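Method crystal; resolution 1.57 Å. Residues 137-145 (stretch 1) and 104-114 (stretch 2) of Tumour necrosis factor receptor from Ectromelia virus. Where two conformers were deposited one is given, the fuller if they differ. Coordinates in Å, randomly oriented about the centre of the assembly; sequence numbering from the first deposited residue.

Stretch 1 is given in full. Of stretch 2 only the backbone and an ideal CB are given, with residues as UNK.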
ATOM      1  N   SER A 137       8.081  17.270  -5.653  1.00 21.69           N
ATOM      2  CA  SER A 137       8.716  16.450  -6.679  1.00 23.02           C
ATOM      3  C   SER A 137       9.908  15.629  -6.171  1.00 22.16           C
ATOM      4  O   SER A 137      10.465  14.822  -6.916  1.00 23.02           O
ATOM      5  CB  SER A 137       9.085  17.287  -7.912  1.00 26.93           C
ATOM      6  OG  SER A 137       9.602  18.543  -7.539  1.00 27.62           O
ATOM      7  N   ASP A 138      10.281  15.815  -4.906  1.00 21.76           N
ATOM      8  CA  ASP A 138      11.376  15.050  -4.303  1.00 22.40           C
ATOM      9  C   ASP A 138      10.929  13.770  -3.588  1.00 21.77           C
ATOM     10  O   ASP A 138      11.758  13.063  -3.014  1.00 23.59           O
ATOM     11  CB  ASP A 138      12.166  15.923  -3.326  1.00 22.84           C
ATOM     12  CG  ASP A 138      13.134  16.854  -4.028  1.00 30.61           C
ATOM     13  OD1 ASP A 138      13.312  16.707  -5.254  1.00 28.55           O
ATOM     14  OD2 ASP A 138      13.718  17.725  -3.346  1.00 32.73           O
ATOM     15  N   MET A 139       9.634  13.476  -3.605  1.00 19.86           N
ATOM     16  CA  MET A 139       9.144  12.221  -3.026  1.00 17.64           C
ATOM     17  C   MET A 139       9.671  11.029  -3.838  1.00 18.11           C
ATOM     18  O   MET A 139       9.922  11.160  -5.033  1.00 20.67           O
ATOM     19  CB  MET A 139       7.612  12.183  -3.023  1.00 19.24           C
ATOM     20  CG  MET A 139       6.927  13.311  -2.278  1.00 20.56           C
ATOM     21  SD  MET A 139       5.163  13.005  -2.047  1.00 23.66           S
ATOM     22  CE  MET A 139       4.692  12.428  -3.676  1.00 17.61           C
ATOM     23  N   ASP A 140       9.829   9.871  -3.195  1.00 16.26           N
ATOM     24  CA  ASP A 140      10.114   8.626  -3.914  1.00 15.56           C
ATOM     25  C   ASP A 140       8.784   7.903  -4.112  1.00 16.19           C
ATOM     26  O   ASP A 140       8.060   7.639  -3.145  1.00 18.06           O
ATOM     27  CB  ASP A 140      11.052   7.716  -3.108  1.00 16.55           C
ATOM     28  CG  ASP A 140      12.496   8.134  -3.183  1.00 16.15           C
ATOM     29  OD1 ASP A 140      12.878   8.868  -4.123  1.00 18.68           O
ATOM     30  OD2 ASP A 140      13.267   7.714  -2.292  1.00 17.35           O
ATOM     31  N   VAL A 141       8.455   7.611  -5.364  1.00 15.96           N
ATOM     32  CA  VAL A 141       7.232   6.904  -5.708  1.00 15.28           C
ATOM     33  C   VAL A 141       7.587   5.557  -6.308  1.00 17.47           C
ATOM     34  O   VAL A 141       8.106   5.488  -7.432  1.00 19.16           O
ATOM     35  CB  VAL A 141       6.379   7.694  -6.716  1.00 17.23           C
ATOM     36  CG1 VAL A 141       5.150   6.881  -7.122  1.00 19.07           C
ATOM     37  CG2 VAL A 141       5.968   9.033  -6.132  1.00 20.09           C
ATOM     38  N   VAL A 142       7.322   4.484  -5.567  1.00 15.29           N
ATOM     39  CA  VAL A 142       7.590   3.138  -6.067  1.00 15.11           C
ATOM     40  C   VAL A 142       6.281   2.570  -6.611  1.00 14.58           C
ATOM     41  O   VAL A 142       5.339   2.333  -5.845  1.00 16.46           O
ATOM     42  CB  VAL A 142       8.150   2.211  -4.971  1.00 16.44           C
ATOM     43  CG1 VAL A 142       8.646   0.917  -5.592  1.00 18.63           C
ATOM     44  CG2 VAL A 142       9.281   2.898  -4.197  1.00 17.28           C
ATOM     45  N   ALA A 143       6.203   2.382  -7.925  1.00 14.97           N
ATOM     46  CA  ALA A 143       4.935   2.015  -8.569  1.00 16.29           C
ATOM     47  C   ALA A 143       4.958   0.623  -9.182  1.00 15.76           C
ATOM     48  O   ALA A 143       5.960   0.210  -9.766  1.00 15.36           O
ATOM     49  CB  ALA A 143       4.534   3.063  -9.623  1.00 17.53           C
ATOM     50  N   TYR A 144       3.857  -0.110  -9.010  1.00 14.96           N
ATOM     51  CA  TYR A 144       3.713  -1.448  -9.571  1.00 17.32           C
ATOM     52  C   TYR A 144       2.368  -1.546 -10.279  1.00 16.92           C
ATOM     53  O   TYR A 144       1.365  -1.025  -9.786  1.00 15.76           O
ATOM     54  CB  TYR A 144       3.730  -2.513  -8.474  1.00 15.43           C
ATOM     55  CG  TYR A 144       4.895  -2.466  -7.506  1.00 15.01           C
ATOM     56  CD1 TYR A 144       5.900  -3.412  -7.568  1.00 15.28           C
ATOM     57  CD2 TYR A 144       4.959  -1.498  -6.508  1.00 14.57           C
ATOM     58  CE1 TYR A 144       6.965  -3.385  -6.678  1.00 17.67           C
ATOM     59  CE2 TYR A 144       6.013  -1.467  -5.608  1.00 16.52           C
ATOM     60  CZ  TYR A 144       7.009  -2.420  -5.700  1.00 17.35           C
ATOM     61  OH  TYR A 144       8.066  -2.411  -4.821  1.00 20.24           O
ATOM     62  N   HIS A 145       2.342  -2.224 -11.424  1.00 16.15           N
ATOM     63  CA  HIS A 145       1.096  -2.426 -12.162  1.00 14.62           C
ATOM     64  C   HIS A 145       1.071  -3.798 -12.828  1.00 17.55           C
ATOM     65  O   HIS A 145       2.009  -4.142 -13.550  1.00 19.30           O
ATOM     66  CB  HIS A 145       0.950  -1.363 -13.266  1.00 14.85           C
ATOM     67  CG  HIS A 145       1.129   0.043 -12.787  1.00 15.30           C
ATOM     68  ND1 HIS A 145       0.213   0.673 -11.969  1.00 14.74           N
ATOM     69  CD2 HIS A 145       2.112   0.946 -13.016  1.00 17.02           C
ATOM     70  CE1 HIS A 145       0.631   1.896 -11.707  1.00 14.34           C
ATOM     71  NE2 HIS A 145       1.782   2.091 -12.336  1.00 16.82           N
ATOM     72  N   UNK A 104      15.528   3.791  -9.308  1.00 22.65           N
ATOM     73  CA  UNK A 104      16.406   4.864  -8.854  1.00 23.20           C
ATOM     74  C   UNK A 104      15.650   5.818  -7.928  1.00 21.08           C
ATOM     75  O   UNK A 104      14.682   6.464  -8.340  1.00 20.41           O
ATOM     76  CB  UNK A 104      16.983   5.626 -10.049  1.00 23.20           C
ATOM     77  N   UNK A 105      16.091   5.897  -6.674  1.00 20.96           N
ATOM     78  CA  UNK A 105      15.374   6.660  -5.647  1.00 20.67           C
ATOM     79  C   UNK A 105      16.294   7.640  -4.933  1.00 21.51           C
ATOM     80  O   UNK A 105      17.521   7.510  -4.987  1.00 21.76           O
ATOM     81  CB  UNK A 105      14.737   5.712  -4.629  1.00 20.67           C
ATOM     82  N   UNK A 106      15.699   8.631  -4.281  1.00 18.89           N
ATOM     83  CA  UNK A 106      16.475   9.667  -3.618  1.00 21.60           C
ATOM     84  C   UNK A 106      16.763   9.321  -2.162  1.00 20.05           C
ATOM     85  O   UNK A 106      17.747   9.801  -1.595  1.00 21.97           O
ATOM     86  CB  UNK A 106      15.739  11.006  -3.699  1.00 21.60           C
ATOM     87  N   UNK A 107      15.916   8.482  -1.561  1.00 17.57           N
ATOM     88  CA  UNK A 107      16.028   8.177  -0.136  1.00 18.10           C
ATOM     89  C   UNK A 107      16.161   6.675   0.064  1.00 20.12           C
ATOM     90  O   UNK A 107      15.705   5.897  -0.771  1.00 18.06           O
ATOM     91  CB  UNK A 107      14.819   8.714   0.633  1.00 18.10           C
ATOM     92  N   UNK A 108      16.818   6.260   1.154  1.00 19.26           N
ATOM     93  CA  UNK A 108      17.005   4.844   1.489  1.00 19.06           C
ATOM     94  C   UNK A 108      15.719   4.170   1.957  1.00 19.99           C
ATOM     95  O   UNK A 108      15.067   4.657   2.877  1.00 20.54           O
ATOM     96  CB  UNK A 108      18.074   4.704   2.574  1.00 19.06           C
ATOM     97  N   UNK A 109      15.380   3.060   1.313  1.00 18.55           N
ATOM     98  CA  UNK A 109      14.282   2.194   1.727  1.00 17.42           C
ATOM     99  C   UNK A 109      14.281   0.985   0.794  1.00 18.05           C
ATOM    100  O   UNK A 109      14.834   1.044  -0.301  1.00 20.34           O
ATOM    101  CB  UNK A 109      12.940   2.929   1.695  1.00 17.42           C
ATOM    102  N   UNK A 110      13.683  -0.117   1.237  1.00 18.25           N
ATOM    103  CA  UNK A 110      13.577  -1.311   0.399  1.00 22.30           C
ATOM    104  C   UNK A 110      12.124  -1.719   0.433  1.00 16.45           C
ATOM    105  O   UNK A 110      11.452  -1.513   1.446  1.00 16.53           O
ATOM    106  CB  UNK A 110      14.493  -2.441   0.874  1.00 22.30           C
ATOM    107  N   UNK A 111      11.628  -2.280  -0.657  1.00 16.84           N
ATOM    108  CA  UNK A 111      10.246  -2.735  -0.660  1.00 19.13           C
ATOM    109  C   UNK A 111      10.039  -3.963  -1.541  1.00 18.71           C
ATOM    110  O   UNK A 111      10.765  -4.180  -2.519  1.00 19.28           O
ATOM    111  CB  UNK A 111       9.328  -1.604  -1.126  1.00 19.13           C
ATOM    112  N   UNK A 112       9.078  -4.794  -1.143  1.00 18.01           N
ATOM    113  CA  UNK A 112       8.661  -5.937  -1.951  1.00 18.28           C
ATOM    114  C   UNK A 112       7.154  -5.992  -1.967  1.00 19.09           C
ATOM    115  O   UNK A 112       6.494  -5.712  -0.957  1.00 20.75           O
ATOM    116  CB  UNK A 112       9.247  -7.246  -1.418  1.00 18.28           C
ATOM    117  N   UNK A 113       6.615  -6.336  -3.128  1.00 17.23           N
ATOM    118  CA  UNK A 113       5.185  -6.454  -3.322  1.00 16.87           C
ATOM    119  C   UNK A 113       4.920  -7.803  -3.952  1.00 17.12           C
ATOM    120  O   UNK A 113       5.526  -8.156  -4.971  1.00 16.75           O
ATOM    121  CB  UNK A 113       4.634  -5.316  -4.183  1.00 16.87           C
ATOM    122  N   UNK A 114       4.033  -8.564  -3.327  1.00 17.02           N
ATOM    123  CA  UNK A 114       3.735  -9.933  -3.728  0.58 19.34           C
ATOM    124  C   UNK A 114       2.238 -10.086  -3.944  1.00 17.60           C
ATOM    125  O   UNK A 114       1.456  -9.460  -3.240  1.00 16.60           O
ATOM    126  CB  UNK A 114       4.234 -10.931  -2.681  0.58 19.34           C
TER

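At position 104 the CA-to-CB bond points away, and the ideal CB has nothing of stretch 1 within 5.5 Å, so this contact restricts the choice little. The residue is Val-104, and it makes no contact.

Position 105 lies closest in register to Asp-140, with 5.9 Å between the two CA atoms. Its CB points toward stretch 1 and sits 3.4 Å from OD2 of Asp-140; beyond lie Val-141 O and the methyls of Val-142. A long apolar or aromatic side chain could run along this surface. It is Tyr-105, chi1 m: its CZ packs 3.6 Å from Val-142 CG2, and Val-141 O approaches the ring edge, 3.6 Å from Tyr-105 CE1.

At 106 the backbone gives the clearest evidence. The amide N lies 2.8 Å from Asp-140 OD1 with an N-H...O angle of 175°, a nearly linear hydrogen bond that any residue except proline could donate. The ideal CB is 4.5 Å from Asp-138 O, so a medium-sized side chain could reach that residue. Leu-106, chi1 m and chi2 t, brings CD1 to 3.5 Å from Asp-138 O.

Position 107 repeats the amide theme: its N donates to Asp-140 OD2 at 2.9 Å and 147°, again excluding proline, so successive amides hold the two carboxylate oxygens. CB points toward stretch 1, and a flexible apolar chain could reach back to the backbone of 138 and 139. Met-107 does so, its CE lying 3.7 Å from Asp-138 O.

At 108 CB points away and meets nothing of stretch 1; phi of -72° is compatible with proline, among many others. The residue is Pro-108, which makes no contact.

At position 109 the ideal CB has no close neighbour in stretch 1, yet it points toward that stretch, and Asp-140 OD2 lies 6.2 Å from CB. A long donor, such as histidine, lysine or arginine, would suit that charge. His-109, chi1 p, donates from NE2 to Asp-140 OD2 at 2.7 Å and 168°, the third hydrogen bond to this carboxylate. Its ND1 also donates to a side-chain acceptor at position 111.

Position 110 is out of reach; Ser-110 makes no contact.

At 111 the ideal CB is 4.0 Å from Tyr-144 OH and 5.2 Å from Val-142 CG1, which admits either an apolar chain or a polar one with an aliphatic stem. Glu-111 places CG 3.4 Å from Tyr-144 OH and CD 3.8 Å from Val-142 CG2. Its OE1 accepts from His-109 ND1 at 2.8 Å. A water links the two stretches: its O donates to the backbone Glu-111 O at 2.7 Å and lies 2.8 Å from Tyr-144 OH, to which it is also hydrogen-bonded.

Position 112 points away, leaving the choice open; it is Thr-112.

At 113 the ideal CB lies 3.9 Å from Tyr-144 CE1, so a compact aliphatic side chain would suit the ring. Val-113, chi1 t, sets CG2 over one face, 3.6 Å from the Tyr-144 ring centroid and 20° off its normal, a CH-pi contact.

Position 114 is out of reach, and Thr-114 makes no contact.

Stretch 2, residues 104-114: VYLMPHSETVT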
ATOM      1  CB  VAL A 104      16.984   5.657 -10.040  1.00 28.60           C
ATOM      2  CG1 VAL A 104      17.850   6.814  -9.538  1.00 26.51           C
ATOM      3  CG2 VAL A 104      17.777   4.733 -10.949  1.00 29.11           C
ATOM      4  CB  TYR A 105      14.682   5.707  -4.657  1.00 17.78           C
ATOM      5  CG  TYR A 105      13.646   4.876  -5.371  1.00 20.23           C
ATOM      6  CD1 TYR A 105      12.494   5.468  -5.856  1.00 21.25           C
ATOM      7  CD2 TYR A 105      13.851   3.522  -5.626  1.00 21.22           C
ATOM      8  CE1 TYR A 105      11.555   4.739  -6.557  1.00 22.93           C
ATOM      9  CE2 TYR A 105      12.911   2.778  -6.328  1.00 20.61           C
ATOM     10  CZ  TYR A 105      11.768   3.395  -6.788  1.00 21.16           C
ATOM     11  OH  TYR A 105      10.810   2.685  -7.485  1.00 23.97           O
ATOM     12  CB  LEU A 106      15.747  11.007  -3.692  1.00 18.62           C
ATOM     13  CG  LEU A 106      15.491  11.511  -5.116  1.00 25.94           C
ATOM     14  CD1 LEU A 106      14.575  12.726  -5.115  1.00 27.59           C
ATOM     15  CD2 LEU A 106      16.812  11.822  -5.798  1.00 28.22           C
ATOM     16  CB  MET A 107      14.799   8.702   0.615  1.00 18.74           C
ATOM     17  CG  MET A 107      14.750  10.213   0.708  1.00 20.32           C
ATOM     18  SD  MET A 107      13.121  10.846   1.136  1.00 19.86           S
ATOM     19  CE  MET A 107      12.181  10.505  -0.353  1.00 17.34           C
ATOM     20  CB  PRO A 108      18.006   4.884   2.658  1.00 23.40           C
ATOM     21  CG  PRO A 108      18.608   6.240   2.616  1.00 31.39           C
ATOM     22  CD  PRO A 108      17.545   7.140   2.081  1.00 22.54           C
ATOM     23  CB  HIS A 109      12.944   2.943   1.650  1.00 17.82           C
ATOM     24  CG  HIS A 109      12.801   3.770   0.414  1.00 15.70           C
ATOM     25  ND1 HIS A 109      12.497   3.221  -0.815  1.00 17.37           N
ATOM     26  CD2 HIS A 109      12.967   5.096   0.203  1.00 18.46           C
ATOM     27  CE1 HIS A 109      12.466   4.176  -1.726  1.00 17.28           C
ATOM     28  NE2 HIS A 109      12.761   5.326  -1.137  1.00 16.83           N
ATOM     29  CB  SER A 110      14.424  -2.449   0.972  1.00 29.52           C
ATOM     30  OG  SER A 110      15.747  -2.023   1.240  1.00 36.90           O
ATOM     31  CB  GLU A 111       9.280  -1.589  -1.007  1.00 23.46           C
ATOM     32  CG  GLU A 111       9.614  -0.757  -2.224  1.00 23.33           C
ATOM     33  CD  GLU A 111      10.825   0.158  -2.054  1.00 19.71           C
ATOM     34  OE1 GLU A 111      10.970   0.862  -1.023  1.00 19.06           O
ATOM     35  OE2 GLU A 111      11.643   0.169  -2.980  1.00 18.94           O
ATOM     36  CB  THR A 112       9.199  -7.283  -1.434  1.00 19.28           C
ATOM     37  OG1 THR A 112       8.453  -7.702  -0.279  1.00 28.52           O
ATOM     38  CG2 THR A 112      10.679  -7.176  -1.114  1.00 18.12           C
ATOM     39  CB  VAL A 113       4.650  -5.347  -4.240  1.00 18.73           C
ATOM     40  CG1 VAL A 113       3.185  -5.609  -4.579  1.00 17.95           C
ATOM     41  CG2 VAL A 113       4.844  -3.977  -3.577  1.00 17.99           C
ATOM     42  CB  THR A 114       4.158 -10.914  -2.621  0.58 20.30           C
ATOM     43  OG1 THR A 114       5.587 -10.946  -2.536  0.58 23.32           O
ATOM     44  CG2 THR A 114       3.629 -12.319  -2.902  0.58 20.20           C
TER
HETATM   45  O   HOH W   1      10.274  -4.044  -5.181  1.00 19.05           O
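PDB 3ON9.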